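PDB 3GAZ: alcohol dehydrogenase superfamily protein from Novosphingobium aromaticivorans, which probably acts as an NADP-dependent oxidoreductase of the medium-chain alcohol dehydrogenase superfamily. Local coordinates for residues Val82-Val87 / Val111-Leu116. Residues are numbered along the deposited sequence; the frame is centred on the assembly and turned at random.
Sequences VDSFRV and VDARLL
F85 lays the edge of its ring against the turn A113-L116, where two backbone carbonyls lie close to the ring plane: A113 O is 3.6 Å from F85 CE2, and L116 O is 3.6 Å from F85 CZ. CG stands anti to the carbonyl carbon, beside the backbone N (chi1 -68°), the start of the ring's course toward the turn. Off the ring plane, L116 CB approaches the same corner, 3.8 Å from F85 CE2, the two side chains crossing obliquely. V91 touches both F85 and L116, closing this buried, tightly packed side. An alanine in place of F85 would probably open a gap beside L116 and V91 and leave the loop less firmly seated on the turn. On the solvent side, S84 OG rests 3.6 Å from A113 CB. V82, which also packs on V35, meets that methyl more loosely, V82 CG1 standing 4.3 Å from A113 CB. Beyond A113, R114 grips D112 side-on, NE to OD1 and NH2 to OD2 (2.8 Å), while R114 N also reaches D112 OD1 in an Asx turn that helps fix the 3-10 bend. The contact seats the loop between strands 70-78 and 90-94 on the turn joining strands 108-112 and 116-118, within the GroES-like fold of medium-chain dehydrogenases.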
ATOM      1  N   VAL A  82      12.900 -15.020 -13.154  1.00 33.42           N
ATOM      2  CA  VAL A  82      13.050 -15.642 -11.839  1.00 32.11           C
ATOM      3  C   VAL A  82      13.793 -16.967 -11.964  1.00 32.27           C
ATOM      4  O   VAL A  82      13.373 -17.853 -12.703  1.00 31.77           O
ATOM      5  CB  VAL A  82      11.681 -15.904 -11.173  1.00 32.63           C
ATOM      6  CG1 VAL A  82      11.868 -16.729  -9.903  1.00 31.70           C
ATOM      7  CG2 VAL A  82      11.006 -14.588 -10.842  1.00 31.55           C
ATOM      8  N   ASP A  83      14.896 -17.102 -11.235  1.00 32.68           N
ATOM      9  CA  ASP A  83      15.689 -18.328 -11.282  1.00 34.38           C
ATOM     10  C   ASP A  83      15.968 -18.900  -9.892  1.00 33.42           C
ATOM     11  O   ASP A  83      16.606 -19.944  -9.760  1.00 33.69           O
ATOM     12  CB  ASP A  83      17.019 -18.067 -12.002  1.00 35.79           C
ATOM     13  CG  ASP A  83      17.855 -17.003 -11.315  1.00 38.54           C
ATOM     14  OD1 ASP A  83      18.066 -17.106 -10.087  1.00 40.81           O
ATOM     15  OD2 ASP A  83      18.310 -16.062 -12.000  1.00 41.40           O
ATOM     16  N   SER A  84      15.490 -18.216  -8.859  1.00 31.45           N
ATOM     17  CA  SER A  84      15.703 -18.663  -7.488  1.00 28.62           C
ATOM     18  C   SER A  84      14.719 -19.748  -7.049  1.00 26.77           C
ATOM     19  O   SER A  84      14.949 -20.430  -6.051  1.00 26.09           O
ATOM     20  CB  SER A  84      15.620 -17.470  -6.534  1.00 28.71           C
ATOM     21  OG  SER A  84      14.416 -16.750  -6.727  1.00 29.79           O
ATOM     22  N   PHE A  85      13.626 -19.909  -7.789  1.00 23.91           N
ATOM     23  CA  PHE A  85      12.629 -20.922  -7.453  1.00 22.45           C
ATOM     24  C   PHE A  85      12.045 -21.587  -8.693  1.00 23.16           C
ATOM     25  O   PHE A  85      11.921 -20.959  -9.744  1.00 21.40           O
ATOM     26  CB  PHE A  85      11.498 -20.301  -6.629  1.00 22.09           C
ATOM     27  CG  PHE A  85      11.920 -19.866  -5.254  1.00 21.50           C
ATOM     28  CD1 PHE A  85      12.217 -20.808  -4.273  1.00 21.72           C
ATOM     29  CD2 PHE A  85      12.047 -18.517  -4.947  1.00 20.39           C
ATOM     30  CE1 PHE A  85      12.637 -20.411  -3.007  1.00 21.92           C
ATOM     31  CE2 PHE A  85      12.467 -18.109  -3.684  1.00 20.29           C
ATOM     32  CZ  PHE A  85      12.763 -19.059  -2.711  1.00 18.44           C
ATOM     33  N   ARG A  86      11.700 -22.864  -8.559  1.00 23.51           N
ATOM     34  CA  ARG A  86      11.109 -23.634  -9.649  1.00 24.78           C
ATOM     35  C   ARG A  86       9.741 -24.120  -9.208  1.00 23.78           C
ATOM     36  O   ARG A  86       9.446 -24.181  -8.014  1.00 21.82           O
ATOM     37  CB  ARG A  86      11.959 -24.863  -9.991  1.00 26.09           C
ATOM     38  CG  ARG A  86      13.286 -24.581 -10.669  1.00 31.61           C
ATOM     39  CD  ARG A  86      13.977 -25.891 -11.036  1.00 34.95           C
ATOM     40  NE  ARG A  86      13.200 -26.669 -12.003  1.00 39.02           N
ATOM     41  CZ  ARG A  86      13.527 -27.888 -12.428  1.00 41.09           C
ATOM     42  NH1 ARG A  86      14.621 -28.484 -11.974  1.00 41.24           N
ATOM     43  NH2 ARG A  86      12.762 -28.512 -13.315  1.00 39.56           N
ATOM     44  N   VAL A  87       8.906 -24.475 -10.177  1.00 23.15           N
ATOM     45  CA  VAL A  87       7.581 -24.985  -9.870  1.00 22.09           C
ATOM     46  C   VAL A  87       7.748 -26.232  -9.008  1.00 21.43           C
ATOM     47  O   VAL A  87       8.539 -27.120  -9.335  1.00 19.67           O
ATOM     48  CB  VAL A  87       6.822 -25.344 -11.161  1.00 22.63           C
ATOM     49  CG1 VAL A  87       5.530 -26.073 -10.829  1.00 25.11           C
ATOM     50  CG2 VAL A  87       6.530 -24.080 -11.942  1.00 21.85           C
ATOM     51  N   VAL A 111       3.966 -13.429  -5.290  1.00 18.07           N
ATOM     52  CA  VAL A 111       4.964 -12.833  -4.407  1.00 19.36           C
ATOM     53  C   VAL A 111       6.340 -12.608  -5.018  1.00 19.03           C
ATOM     54  O   VAL A 111       6.839 -13.441  -5.776  1.00 17.60           O
ATOM     55  CB  VAL A 111       5.160 -13.718  -3.155  1.00 20.76           C
ATOM     56  CG1 VAL A 111       6.136 -13.060  -2.187  1.00 23.50           C
ATOM     57  CG2 VAL A 111       3.819 -13.976  -2.491  1.00 20.68           C
ATOM     58  N   ASP A 112       6.953 -11.482  -4.654  1.00 18.13           N
ATOM     59  CA  ASP A 112       8.292 -11.139  -5.122  1.00 18.23           C
ATOM     60  C   ASP A 112       9.214 -12.221  -4.565  1.00 17.30           C
ATOM     61  O   ASP A 112       9.268 -12.428  -3.349  1.00 16.27           O
ATOM     62  CB  ASP A 112       8.703  -9.769  -4.577  1.00 18.70           C
ATOM     63  CG  ASP A 112      10.049  -9.301  -5.109  1.00 21.73           C
ATOM     64  OD1 ASP A 112      11.049 -10.041  -4.977  1.00 19.19           O
ATOM     65  OD2 ASP A 112      10.105  -8.178  -5.656  1.00 23.42           O
ATOM     66  N   ALA A 113       9.936 -12.898  -5.454  1.00 16.11           N
ATOM     67  CA  ALA A 113      10.832 -13.986  -5.074  1.00 18.34           C
ATOM     68  C   ALA A 113      11.782 -13.657  -3.924  1.00 17.15           C
ATOM     69  O   ALA A 113      12.104 -14.525  -3.114  1.00 18.27           O
ATOM     70  CB  ALA A 113      11.635 -14.448  -6.295  1.00 18.52           C
ATOM     71  N   ARG A 114      12.217 -12.407  -3.851  1.00 18.73           N
ATOM     72  CA  ARG A 114      13.145 -11.975  -2.807  1.00 19.26           C
ATOM     73  C   ARG A 114      12.614 -12.120  -1.383  1.00 18.35           C
ATOM     74  O   ARG A 114      13.393 -12.215  -0.431  1.00 17.88           O
ATOM     75  CB  ARG A 114      13.552 -10.526  -3.053  1.00 19.71           C
ATOM     76  CG  ARG A 114      14.382 -10.327  -4.315  1.00 21.75           C
ATOM     77  CD  ARG A 114      14.632  -8.854  -4.573  1.00 21.65           C
ATOM     78  NE  ARG A 114      13.424  -8.174  -5.030  1.00 23.69           N
ATOM     79  CZ  ARG A 114      13.362  -6.879  -5.321  1.00 23.35           C
ATOM     80  NH1 ARG A 114      14.440  -6.115  -5.199  1.00 24.35           N
ATOM     81  NH2 ARG A 114      12.223  -6.350  -5.749  1.00 23.45           N
ATOM     82  N   LEU A 115      11.293 -12.131  -1.241  1.00 16.87           N
ATOM     83  CA  LEU A 115      10.657 -12.256   0.065  1.00 17.07           C
ATOM     84  C   LEU A 115      10.547 -13.708   0.529  1.00 19.28           C
ATOM     85  O   LEU A 115      10.261 -13.975   1.700  1.00 19.68           O
ATOM     86  CB  LEU A 115       9.253 -11.651   0.021  1.00 16.77           C
ATOM     87  CG  LEU A 115       9.122 -10.146  -0.224  1.00 18.31           C
ATOM     88  CD1 LEU A 115       7.646  -9.772  -0.357  1.00 15.53           C
ATOM     89  CD2 LEU A 115       9.769  -9.384   0.920  1.00 13.20           C
ATOM     90  N   LEU A 116      10.778 -14.639  -0.389  1.00 18.69           N
ATOM     91  CA  LEU A 116      10.666 -16.060  -0.089  1.00 16.83           C
ATOM     92  C   LEU A 116      11.963 -16.810   0.168  1.00 16.51           C
ATOM     93  O   LEU A 116      13.041 -16.397  -0.256  1.00 13.46           O
ATOM     94  CB  LEU A 116       9.922 -16.763  -1.225  1.00 17.71           C
ATOM     95  CG  LEU A 116       8.459 -16.367  -1.420  1.00 17.85           C
ATOM     96  CD1 LEU A 116       7.949 -16.943  -2.725  1.00 15.48           C
ATOM     97  CD2 LEU A 116       7.633 -16.860  -0.237  1.00 15.91           C
TER